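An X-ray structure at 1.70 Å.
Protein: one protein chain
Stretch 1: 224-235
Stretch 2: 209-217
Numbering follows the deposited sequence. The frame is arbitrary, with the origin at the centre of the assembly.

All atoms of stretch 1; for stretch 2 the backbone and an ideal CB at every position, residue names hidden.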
# COMPACT_ATOMS: atom_id res chain seq x y z
N ALA A 224 -11.72 13.90 9.04
CA ALA A 224 -12.85 13.87 8.13
C ALA A 224 -12.82 12.65 7.25
O ALA A 224 -11.75 12.12 6.93
CB ALA A 224 -12.87 15.11 7.25
N THR A 225 -14.01 12.21 6.86
CA THR A 225 -14.15 11.06 5.96
C THR A 225 -15.30 11.37 5.03
O THR A 225 -16.19 12.18 5.35
CB THR A 225 -14.48 9.76 6.69
OG1 THR A 225 -15.78 9.87 7.27
CG2 THR A 225 -13.45 9.45 7.77
N GLY A 226 -15.28 10.74 3.86
CA GLY A 226 -16.34 10.94 2.88
C GLY A 226 -16.14 10.09 1.65
O GLY A 226 -15.32 9.17 1.66
N GLY A 227 -16.91 10.37 0.60
CA GLY A 227 -16.74 9.62 -0.64
C GLY A 227 -15.69 10.34 -1.48
O GLY A 227 -14.99 11.25 -0.99
N PRO A 228 -15.55 9.96 -2.76
CA PRO A 228 -14.59 10.56 -3.69
C PRO A 228 -14.74 12.08 -3.79
O PRO A 228 -13.77 12.80 -4.07
CB PRO A 228 -14.90 9.87 -5.02
CG PRO A 228 -15.50 8.57 -4.62
CD PRO A 228 -16.33 8.89 -3.41
N GLU A 229 -15.97 12.56 -3.59
CA GLU A 229 -16.23 13.99 -3.68
C GLU A 229 -15.39 14.78 -2.69
O GLU A 229 -15.04 15.94 -2.94
CB GLU A 229 -17.72 14.29 -3.45
CG GLU A 229 -18.19 13.97 -2.04
CD GLU A 229 -18.77 12.57 -1.92
OE1 GLU A 229 -18.47 11.69 -2.75
OE2 GLU A 229 -19.55 12.34 -0.97
N LEU A 230 -15.07 14.17 -1.55
CA LEU A 230 -14.27 14.85 -0.54
C LEU A 230 -12.86 15.08 -1.07
O LEU A 230 -12.29 16.15 -0.88
CB LEU A 230 -14.20 14.04 0.76
CG LEU A 230 -13.28 14.59 1.87
CD1 LEU A 230 -13.65 16.05 2.21
CD2 LEU A 230 -13.40 13.69 3.11
N ALA A 231 -12.30 14.10 -1.76
CA ALA A 231 -10.96 14.28 -2.33
C ALA A 231 -11.01 15.35 -3.41
O ALA A 231 -10.08 16.14 -3.55
CB ALA A 231 -10.45 12.96 -2.93
N LEU A 232 -12.09 15.38 -4.18
CA LEU A 232 -12.23 16.37 -5.23
C LEU A 232 -12.27 17.78 -4.68
O LEU A 232 -11.59 18.69 -5.19
CB LEU A 232 -13.50 16.09 -6.05
CG LEU A 232 -13.44 14.77 -6.83
CD1 LEU A 232 -14.84 14.28 -7.22
CD2 LEU A 232 -12.57 14.97 -8.05
N GLU A 233 -13.06 17.99 -3.64
CA GLU A 233 -13.17 19.32 -3.07
C GLU A 233 -11.85 19.74 -2.44
O GLU A 233 -11.46 20.89 -2.53
CB GLU A 233 -14.32 19.39 -2.06
CG GLU A 233 -14.65 20.84 -1.69
CD GLU A 233 -16.02 21.03 -1.08
OE1 GLU A 233 -16.45 22.20 -0.98
OE2 GLU A 233 -16.66 20.02 -0.70
N LEU A 234 -11.14 18.79 -1.82
CA LEU A 234 -9.84 19.09 -1.24
C LEU A 234 -8.87 19.52 -2.33
O LEU A 234 -8.06 20.43 -2.13
CB LEU A 234 -9.24 17.85 -0.55
CG LEU A 234 -9.37 17.73 0.96
CD1 LEU A 234 -8.81 16.37 1.38
CD2 LEU A 234 -8.60 18.86 1.64
N GLU A 235 -8.92 18.87 -3.49
CA GLU A 235 -8.01 19.26 -4.55
C GLU A 235 -8.35 20.67 -5.07
O GLU A 235 -7.46 21.47 -5.34
CB GLU A 235 -8.07 18.25 -5.69
CG GLU A 235 -6.89 18.34 -6.65
CD GLU A 235 -5.52 18.21 -5.97
OE1 GLU A 235 -5.36 17.50 -4.92
OE2 GLU A 235 -4.57 18.81 -6.49
N UNK A 209 -7.92 5.50 -9.63
CA UNK A 209 -8.35 4.49 -8.66
C UNK A 209 -9.50 5.14 -7.91
O UNK A 209 -9.26 5.92 -7.00
CB UNK A 209 -7.22 4.05 -7.72
N UNK A 210 -10.74 4.83 -8.28
CA UNK A 210 -11.87 5.42 -7.59
C UNK A 210 -12.01 4.81 -6.18
O UNK A 210 -12.22 3.60 -6.05
CB UNK A 210 -13.15 5.22 -8.40
N UNK A 211 -11.91 5.62 -5.12
CA UNK A 211 -12.02 5.09 -3.76
C UNK A 211 -13.47 4.97 -3.26
O UNK A 211 -14.33 5.78 -3.62
CB UNK A 211 -11.23 5.98 -2.80
N UNK A 212 -13.71 3.96 -2.44
CA UNK A 212 -15.02 3.76 -1.83
C UNK A 212 -15.18 4.73 -0.68
O UNK A 212 -16.30 5.13 -0.33
CB UNK A 212 -15.20 2.32 -1.35
N UNK A 213 -14.06 5.13 -0.08
CA UNK A 213 -14.07 6.06 1.06
C UNK A 213 -12.74 6.80 1.09
O UNK A 213 -11.71 6.25 0.70
CB UNK A 213 -14.31 5.32 2.38
N UNK A 214 -12.80 8.06 1.50
CA UNK A 214 -11.64 8.92 1.65
C UNK A 214 -11.51 9.34 3.11
O UNK A 214 -12.49 9.81 3.71
CB UNK A 214 -11.75 10.14 0.74
N UNK A 215 -10.33 9.15 3.70
CA UNK A 215 -10.04 9.56 5.09
C UNK A 215 -9.02 10.69 4.97
O UNK A 215 -8.11 10.60 4.16
CB UNK A 215 -9.51 8.41 5.95
N UNK A 216 -9.17 11.75 5.77
CA UNK A 216 -8.20 12.84 5.71
C UNK A 216 -7.54 13.01 7.08
O UNK A 216 -8.24 13.14 8.10
CB UNK A 216 -8.87 14.14 5.27
N UNK A 217 -6.21 12.99 7.09
CA UNK A 217 -5.47 13.10 8.34
C UNK A 217 -4.76 14.43 8.55
O UNK A 217 -3.99 14.87 7.70
CB UNK A 217 -4.44 11.97 8.41

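Stretch 1 offers two surfaces: the end of a strand, 224-226, and the helix that follows, which folds back over one face of the sheet. Stretch 2 meets the strand antiparallel, so alternate positions should look toward the helix.

Position 209 has nothing of stretch 1 within 5.5 Å of its ideal CB, so the contact sets no rule. It is Ile-209, and it makes no contact here. At 210 the CB points sideways into space that stretch 1 leaves empty; a chain with a gamma atom can just reach Pro-228, and a longer one may lie along it. Gln-210 extends with chi1 and chi2 both t, and its CG passes 4.4 Å from Pro-228 CG, a marginal touch.

Position 211 has phi -85° and psi 147°, and its CB lies 5.3 Å from Pro-228 CG. A compact apolar residue suits this, and proline is among those its phi allows. Pro-211 sets ring beside ring, CG to Pro-228 CG at 4.2 Å, while its backbone O lies closer still, 3.2 Å from Pro-228 CG.

At 212 the CB points away and meets nothing, so polar residues are as acceptable as any. Asp-212 leaves stretch 1 alone and hydrogen-bonds elsewhere in the structure.

Position 213 directs its CB away overall, although the ideal CB sits 4.0 Å from Gly-226 O. Thr-225 lies diagonally across on the neighbouring strand, with a hydroxyl to offer, which favours a long or polar chain without dictating one. Lys-213 is fully extended, all four chi angles t; its CE packs 3.7 Å from Thr-225 CB, and a water bridges the ends, 2.8 Å from Lys-213 NZ and 3.1 Å from Thr-225 OG1.

Position 214 is the most constrained. Its backbone pairs twice with Gly-226, N to Gly-226 O at 2.8 Å and O to Gly-226 N at 2.9 Å, and its CB points to the helix-covered face. Glycine at 226 puts no side chain on that face, and Leu-230 and Ala-231 lie beyond. A medium apolar residue fits, valine or isoleucine by preference in a strand. Val-214 has chi1 t: CG1 lies 4.3 Å from Leu-230 CD2, and CG2 lies 4.1 Å from Ala-231 CB and 3.5 Å from Gly-227 O.

At 215 the CB turns to the face carrying Thr-225, 4.5 Å from Thr-225 CG2. Many residues would pass, beta-branched or aromatic ones included. The residue is His-215, whose ND1 is 3.8 Å from Thr-225 CG2, the methyl lying oblique to the ring; its NE2 is hydrogen-bonded elsewhere in the structure.

Position 216 returns to the helix side, with its N bonded to Ala-224 O at 2.9 Å and its CB 4.5 Å from Leu-234 CD1. Two leucines ask for a branched aliphatic. Val-216 fits: its CG2 lies 3.7 Å from Leu-234 CD1 and 3.9 Å from Leu-230 CD2.

Position 217 points away and finds nothing in stretch 1, so the choice is free here; it is Met-217.

Stretch 2 (209-217) IQPDKVHVM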
# COMPACT_ATOMS: atom_id res chain seq x y z
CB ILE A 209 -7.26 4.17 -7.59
CG1 ILE A 209 -5.93 3.81 -8.24
CG2 ILE A 209 -7.74 3.01 -6.71
CD1 ILE A 209 -4.79 3.49 -7.24
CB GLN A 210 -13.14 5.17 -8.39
CG GLN A 210 -14.39 5.62 -7.65
CD GLN A 210 -15.55 5.91 -8.57
OE1 GLN A 210 -15.37 6.09 -9.78
NE2 GLN A 210 -16.76 5.99 -8.03
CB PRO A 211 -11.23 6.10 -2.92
CG PRO A 211 -11.54 7.41 -3.63
CD PRO A 211 -11.45 7.03 -5.12
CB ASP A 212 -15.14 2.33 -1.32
CG ASP A 212 -15.07 1.33 -2.43
OD1 ASP A 212 -15.96 1.36 -3.32
OD2 ASP A 212 -14.13 0.53 -2.44
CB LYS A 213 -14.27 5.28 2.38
CG LYS A 213 -14.42 6.18 3.63
CD LYS A 213 -14.88 5.32 4.81
CE LYS A 213 -15.07 6.11 6.10
NZ LYS A 213 -15.59 5.19 7.18
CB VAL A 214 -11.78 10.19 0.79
CG1 VAL A 214 -10.61 11.15 1.09
CG2 VAL A 214 -11.82 9.81 -0.68
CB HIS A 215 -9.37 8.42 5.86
CG HIS A 215 -10.13 7.13 5.81
ND1 HIS A 215 -10.95 6.70 6.84
CD2 HIS A 215 -10.18 6.17 4.86
CE1 HIS A 215 -11.48 5.54 6.51
NE2 HIS A 215 -11.03 5.19 5.32
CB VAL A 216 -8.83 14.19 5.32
CG1 VAL A 216 -7.70 15.22 5.10
CG2 VAL A 216 -9.65 14.03 4.06
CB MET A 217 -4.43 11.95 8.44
CG MET A 217 -3.67 11.88 9.77
SD MET A 217 -2.68 10.36 10.01
CE MET A 217 -3.74 9.16 9.41
O HOH W 1 -16.27 7.29 8.87
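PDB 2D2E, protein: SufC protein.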